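Local coordinates for protein UTP-glucose-1-phosphate uridylyltransferase 2 (PDB 3GUE) that probably catalyses the reaction of UTP with alpha-D-glucose 1-phosphate to give UDP-glucose and diphosphate, at residues Leu445-Ala450 with Pro467-Ser472; Asp451-Gly456 with Gly473-Asn478. One frame throughout, in Å; residues are numbered along the deposited sequence.

Contact 1 of 2, residues Leu445-Ala450 with Pro467-Ser472; sequences LVEFGA and PLIIGS. Unlike the reference sequence in segment 467-472: S472 (reference Asn).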
# COMPACT_ATOMS: atom_id res chain seq x y z
N LEU A 445 9.23 -0.35 -27.30
CA LEU A 445 7.78 -0.22 -27.59
C LEU A 445 7.14 -1.52 -28.11
O LEU A 445 7.56 -2.06 -29.12
CB LEU A 445 7.50 0.95 -28.54
CG LEU A 445 7.66 2.37 -27.97
CD1 LEU A 445 7.90 3.38 -29.09
CD2 LEU A 445 6.42 2.76 -27.11
N VAL A 446 6.09 -1.98 -27.42
CA VAL A 446 5.48 -3.29 -27.66
C VAL A 446 3.99 -3.17 -27.40
O VAL A 446 3.56 -2.47 -26.48
CB VAL A 446 6.13 -4.43 -26.77
CG1 VAL A 446 5.31 -5.69 -26.72
CG2 VAL A 446 7.57 -4.75 -27.22
N GLU A 447 3.21 -3.85 -28.24
CA GLU A 447 1.75 -3.78 -28.21
C GLU A 447 1.12 -5.17 -28.40
O GLU A 447 1.17 -5.73 -29.50
CB GLU A 447 1.25 -2.80 -29.26
CG GLU A 447 1.56 -1.30 -28.99
CD GLU A 447 0.99 -0.37 -30.05
OE1 GLU A 447 0.05 -0.75 -30.78
OE2 GLU A 447 1.50 0.77 -30.14
N PHE A 448 0.55 -5.72 -27.33
CA PHE A 448 -0.25 -6.96 -27.40
C PHE A 448 -1.54 -6.71 -28.15
O PHE A 448 -2.16 -5.66 -27.98
CB PHE A 448 -0.60 -7.50 -26.01
CG PHE A 448 0.58 -8.07 -25.28
CD1 PHE A 448 1.10 -9.32 -25.64
CD2 PHE A 448 1.17 -7.36 -24.24
CE1 PHE A 448 2.20 -9.85 -24.97
CE2 PHE A 448 2.29 -7.89 -23.54
CZ PHE A 448 2.81 -9.13 -23.91
N GLY A 449 -1.92 -7.69 -28.97
CA GLY A 449 -3.25 -7.77 -29.54
C GLY A 449 -4.04 -8.76 -28.71
O GLY A 449 -3.77 -8.93 -27.51
N ALA A 450 -5.00 -9.42 -29.35
CA ALA A 450 -6.00 -10.23 -28.66
C ALA A 450 -5.63 -11.71 -28.50
O ALA A 450 -4.90 -12.29 -29.33
CB ALA A 450 -7.39 -10.06 -29.34
N PRO A 467 6.28 0.61 -33.02
CA PRO A 467 5.86 -0.41 -32.07
C PRO A 467 5.85 -1.83 -32.65
O PRO A 467 5.45 -2.04 -33.79
CB PRO A 467 4.43 0.02 -31.70
CG PRO A 467 4.47 1.49 -31.84
CD PRO A 467 5.32 1.73 -33.07
N LEU A 468 6.33 -2.77 -31.85
CA LEU A 468 6.22 -4.19 -32.13
C LEU A 468 4.82 -4.70 -31.75
O LEU A 468 4.44 -4.73 -30.56
CB LEU A 468 7.30 -4.95 -31.35
CG LEU A 468 7.38 -6.48 -31.30
CD1 LEU A 468 7.50 -7.06 -32.71
CD2 LEU A 468 8.57 -6.90 -30.47
N ILE A 469 4.05 -5.10 -32.75
CA ILE A 469 2.71 -5.63 -32.47
C ILE A 469 2.83 -7.13 -32.31
O ILE A 469 3.47 -7.80 -33.12
CB ILE A 469 1.65 -5.25 -33.55
CG1 ILE A 469 1.44 -3.74 -33.59
CG2 ILE A 469 0.31 -5.92 -33.24
CD1 ILE A 469 1.01 -3.28 -34.91
N ILE A 470 2.25 -7.64 -31.23
CA ILE A 470 2.17 -9.08 -31.05
C ILE A 470 0.81 -9.55 -31.57
O ILE A 470 -0.23 -9.31 -30.95
CB ILE A 470 2.46 -9.53 -29.56
CG1 ILE A 470 3.77 -8.92 -29.02
CG2 ILE A 470 2.46 -11.07 -29.46
CD1 ILE A 470 5.06 -9.25 -29.83
N GLY A 471 0.83 -10.22 -32.72
CA GLY A 471 -0.39 -10.67 -33.40
C GLY A 471 -1.39 -11.36 -32.49
O GLY A 471 -1.02 -12.05 -31.53
N SER A 472 -2.67 -11.17 -32.77
CA SER A 472 -3.74 -11.83 -32.02
C SER A 472 -3.63 -13.37 -32.11
O SER A 472 -3.39 -13.93 -33.18
CB SER A 472 -5.10 -11.32 -32.49
OG SER A 472 -5.20 -9.91 -32.31
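Strands 446-448 and 468-470 run parallel, their axes 4.6 Å apart, and are laced by backbone hydrogen bonds that alternate from chain to chain. E447 stands at the middle of the ladder: its N reaches L468 O at 2.8 Å in the carbonyl plane, while its own O takes I470 N along an almost straight N-H path of 171°. L468 N to L445 O and G449 N to I470 O complete the series.

E447 has more surface buried by the contact than any other residue of the two segments. Its CB sits beside the carbonyl of L468; CG, anti to the carbonyl carbon (chi1 -69°), starts an extended chain that runs alongside the ring of P467. CD lies 3.8 Å from P467 CB, and OE2 touches two ring carbons, 3.4 Å from P467 CB and only slightly farther from P467 CG. A long aliphatic stem with a charged tip suits this outward face, where OE1 forms a weak, long ion pair with K428.

V446, F448, L468 and I470 fill the other face. V446 CG2 packs on L468 CD2 at 4.0 Å, and F448 CD1 lies 4.2 Å from I470 CB; I460 of strand 458-462 meets V446, F448 and L468 from inside. Beyond the strands G449 turns where a CB would clash with S472 OG, and that hydroxyl accepts A450 N at 3.0 Å, continuing the ladder through a side chain. Parallel strands from successive turns, apolar inside and mixed outside (E447 beside I469 and P467), are characteristic of a left-handed beta-helix, consistent with the C-terminal domain of UDP-glucose pyrophosphorylases.

Contact 2 of 2, residues Asp451-Gly456 with Gly473-Asn478; sequences DVSVRG and GRVLDN
R455 has more surface buried by this contact than any other residue, and it lies on the outer face of the parallel pair 453-455 and 475-477. With CG anti to the carbonyl carbon (chi1 -61°) and the chain extended from CG to NE, it crosses obliquely over the neighbouring strand. V475 CG1 sits over one face of the guanidinium, 3.5 Å from R455 CZ and offset toward the rim, so the flat cation rests on a methyl group. NE is held by S453 OG at 2.8 Å, tilted out of the guanidinium plane, and NH2 adds a weak bond to the same hydroxyl; this polar grip probably limits rotation of the head. D477 crosses near the stem, its OD1 3.6 Å from R455 CB, but its carboxylate stays beyond salt-bridge range and could at most stabilise the charge from a distance.

L476 serves the opposite face. Its CD1 lies 4.3 Å from V452 CG1 and equally far from V454 CG2, so one methyl of L476 bridges the two valines. Its N and O both turn to strand 453-455, two residues apart: N donates to S453 O nearly along the C=O axis, and O accepts R455 N at 2.7 Å. V475, a beta-branched residue suited to an extended strand, supplies the apolar platform for R455. Farther on, N478 N donates to R455 O, while N478 OD1 accepts N457 N and G456 makes its corner with positive phi. Toward the interior, L476 packs on V458 and I460 of strand 458-462 and on V481 of strand 480-483, while V454 meets P432 and L434 in the loop between helix 420-427 and strand 437-443.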
# COMPACT_ATOMS: atom_id res chain seq x y z
N ASP A 451 -6.10 -12.28 -27.40
CA ASP A 451 -5.93 -13.70 -27.03
C ASP A 451 -4.49 -14.23 -27.17
O ASP A 451 -4.27 -15.37 -27.56
CB ASP A 451 -6.97 -14.56 -27.75
CG ASP A 451 -8.39 -14.03 -27.57
OD1 ASP A 451 -9.16 -14.59 -26.75
OD2 ASP A 451 -8.74 -13.02 -28.22
N VAL A 452 -3.53 -13.38 -26.86
CA VAL A 452 -2.13 -13.79 -26.74
C VAL A 452 -1.91 -14.60 -25.46
O VAL A 452 -2.34 -14.22 -24.39
CB VAL A 452 -1.18 -12.56 -26.81
CG1 VAL A 452 0.25 -12.94 -26.51
CG2 VAL A 452 -1.26 -11.95 -28.20
N SER A 453 -1.25 -15.74 -25.59
CA SER A 453 -0.99 -16.63 -24.46
C SER A 453 0.49 -16.56 -24.11
O SER A 453 1.34 -16.87 -24.94
CB SER A 453 -1.44 -18.06 -24.81
OG SER A 453 -0.93 -19.02 -23.89
N VAL A 454 0.81 -16.11 -22.90
CA VAL A 454 2.23 -16.06 -22.47
C VAL A 454 2.53 -17.25 -21.52
O VAL A 454 1.84 -17.44 -20.51
CB VAL A 454 2.65 -14.69 -21.85
CG1 VAL A 454 4.05 -14.74 -21.30
CG2 VAL A 454 2.52 -13.54 -22.84
N ARG A 455 3.56 -18.04 -21.87
CA ARG A 455 3.84 -19.28 -21.16
C ARG A 455 5.33 -19.41 -20.80
O ARG A 455 6.22 -19.16 -21.63
CB ARG A 455 3.45 -20.48 -22.02
CG ARG A 455 1.99 -20.56 -22.37
CD ARG A 455 1.75 -21.54 -23.52
NE ARG A 455 0.36 -21.46 -23.96
CZ ARG A 455 -0.22 -22.25 -24.85
NH1 ARG A 455 0.45 -23.24 -25.44
NH2 ARG A 455 -1.49 -22.05 -25.16
N GLY A 456 5.58 -19.84 -19.57
CA GLY A 456 6.95 -20.08 -19.10
C GLY A 456 7.68 -18.77 -18.86
O GLY A 456 7.12 -17.88 -18.23
N GLY A 473 -3.75 -14.05 -30.98
CA GLY A 473 -3.67 -15.51 -30.94
C GLY A 473 -2.26 -16.07 -30.85
O GLY A 473 -2.07 -17.28 -30.76
N ARG A 474 -1.26 -15.19 -30.89
CA ARG A 474 0.16 -15.58 -30.72
C ARG A 474 0.39 -16.31 -29.39
O ARG A 474 0.02 -15.82 -28.32
CB ARG A 474 1.07 -14.35 -30.79
CG ARG A 474 2.56 -14.63 -30.61
CD ARG A 474 3.23 -14.93 -31.94
NE ARG A 474 4.66 -15.23 -31.79
CZ ARG A 474 5.63 -14.34 -31.97
NH1 ARG A 474 5.35 -13.08 -32.32
NH2 ARG A 474 6.89 -14.71 -31.81
N VAL A 475 0.99 -17.49 -29.47
CA VAL A 475 1.45 -18.22 -28.27
C VAL A 475 2.96 -17.96 -28.10
O VAL A 475 3.77 -18.30 -28.97
CB VAL A 475 1.20 -19.76 -28.37
CG1 VAL A 475 1.78 -20.47 -27.13
CG2 VAL A 475 -0.27 -20.09 -28.55
N LEU A 476 3.32 -17.35 -26.98
CA LEU A 476 4.71 -17.20 -26.61
C LEU A 476 5.02 -18.16 -25.48
O LEU A 476 4.64 -17.94 -24.32
CB LEU A 476 5.00 -15.76 -26.20
CG LEU A 476 4.89 -14.71 -27.29
CD1 LEU A 476 4.54 -13.42 -26.60
CD2 LEU A 476 6.19 -14.59 -28.11
N ASP A 477 5.71 -19.23 -25.86
CA ASP A 477 5.96 -20.36 -24.97
C ASP A 477 7.45 -20.47 -24.67
O ASP A 477 8.22 -20.98 -25.51
CB ASP A 477 5.47 -21.64 -25.66
CG ASP A 477 5.42 -22.84 -24.74
OD1 ASP A 477 5.81 -22.72 -23.56
OD2 ASP A 477 4.99 -23.91 -25.22
N ASN A 478 7.87 -19.97 -23.50
CA ASN A 478 9.29 -19.96 -23.14
C ASN A 478 10.21 -19.37 -24.24
O ASN A 478 11.33 -19.85 -24.48
CB ASN A 478 9.74 -21.37 -22.73
CG ASN A 478 9.69 -21.57 -21.26
OD1 ASN A 478 10.52 -21.02 -20.52
ND2 ASN A 478 8.67 -22.30 -20.79
O HOH W 1 -3.36 -17.86 -27.81

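Contacts 1 and 2 join the same two passes of the chain, one after the other: 446-448 leads into 453-455, and 468-470 into 475-477, with a bend between. The ladder carries over that bend through a probable hydrogen bond from G473 N to A450 O, while I470 CG2 packs on L476 CD1 to make the inner lining continuous. Neither contact is wholly core: each has a buried apolar face and a more exposed outer one, and the centre of each lies about 31 Å from the centre of the chain, away from the UDP-glucose pocket. Outside they differ, with a glutamate lying along proline in contact 1 and an arginine spread over valine in contact 2.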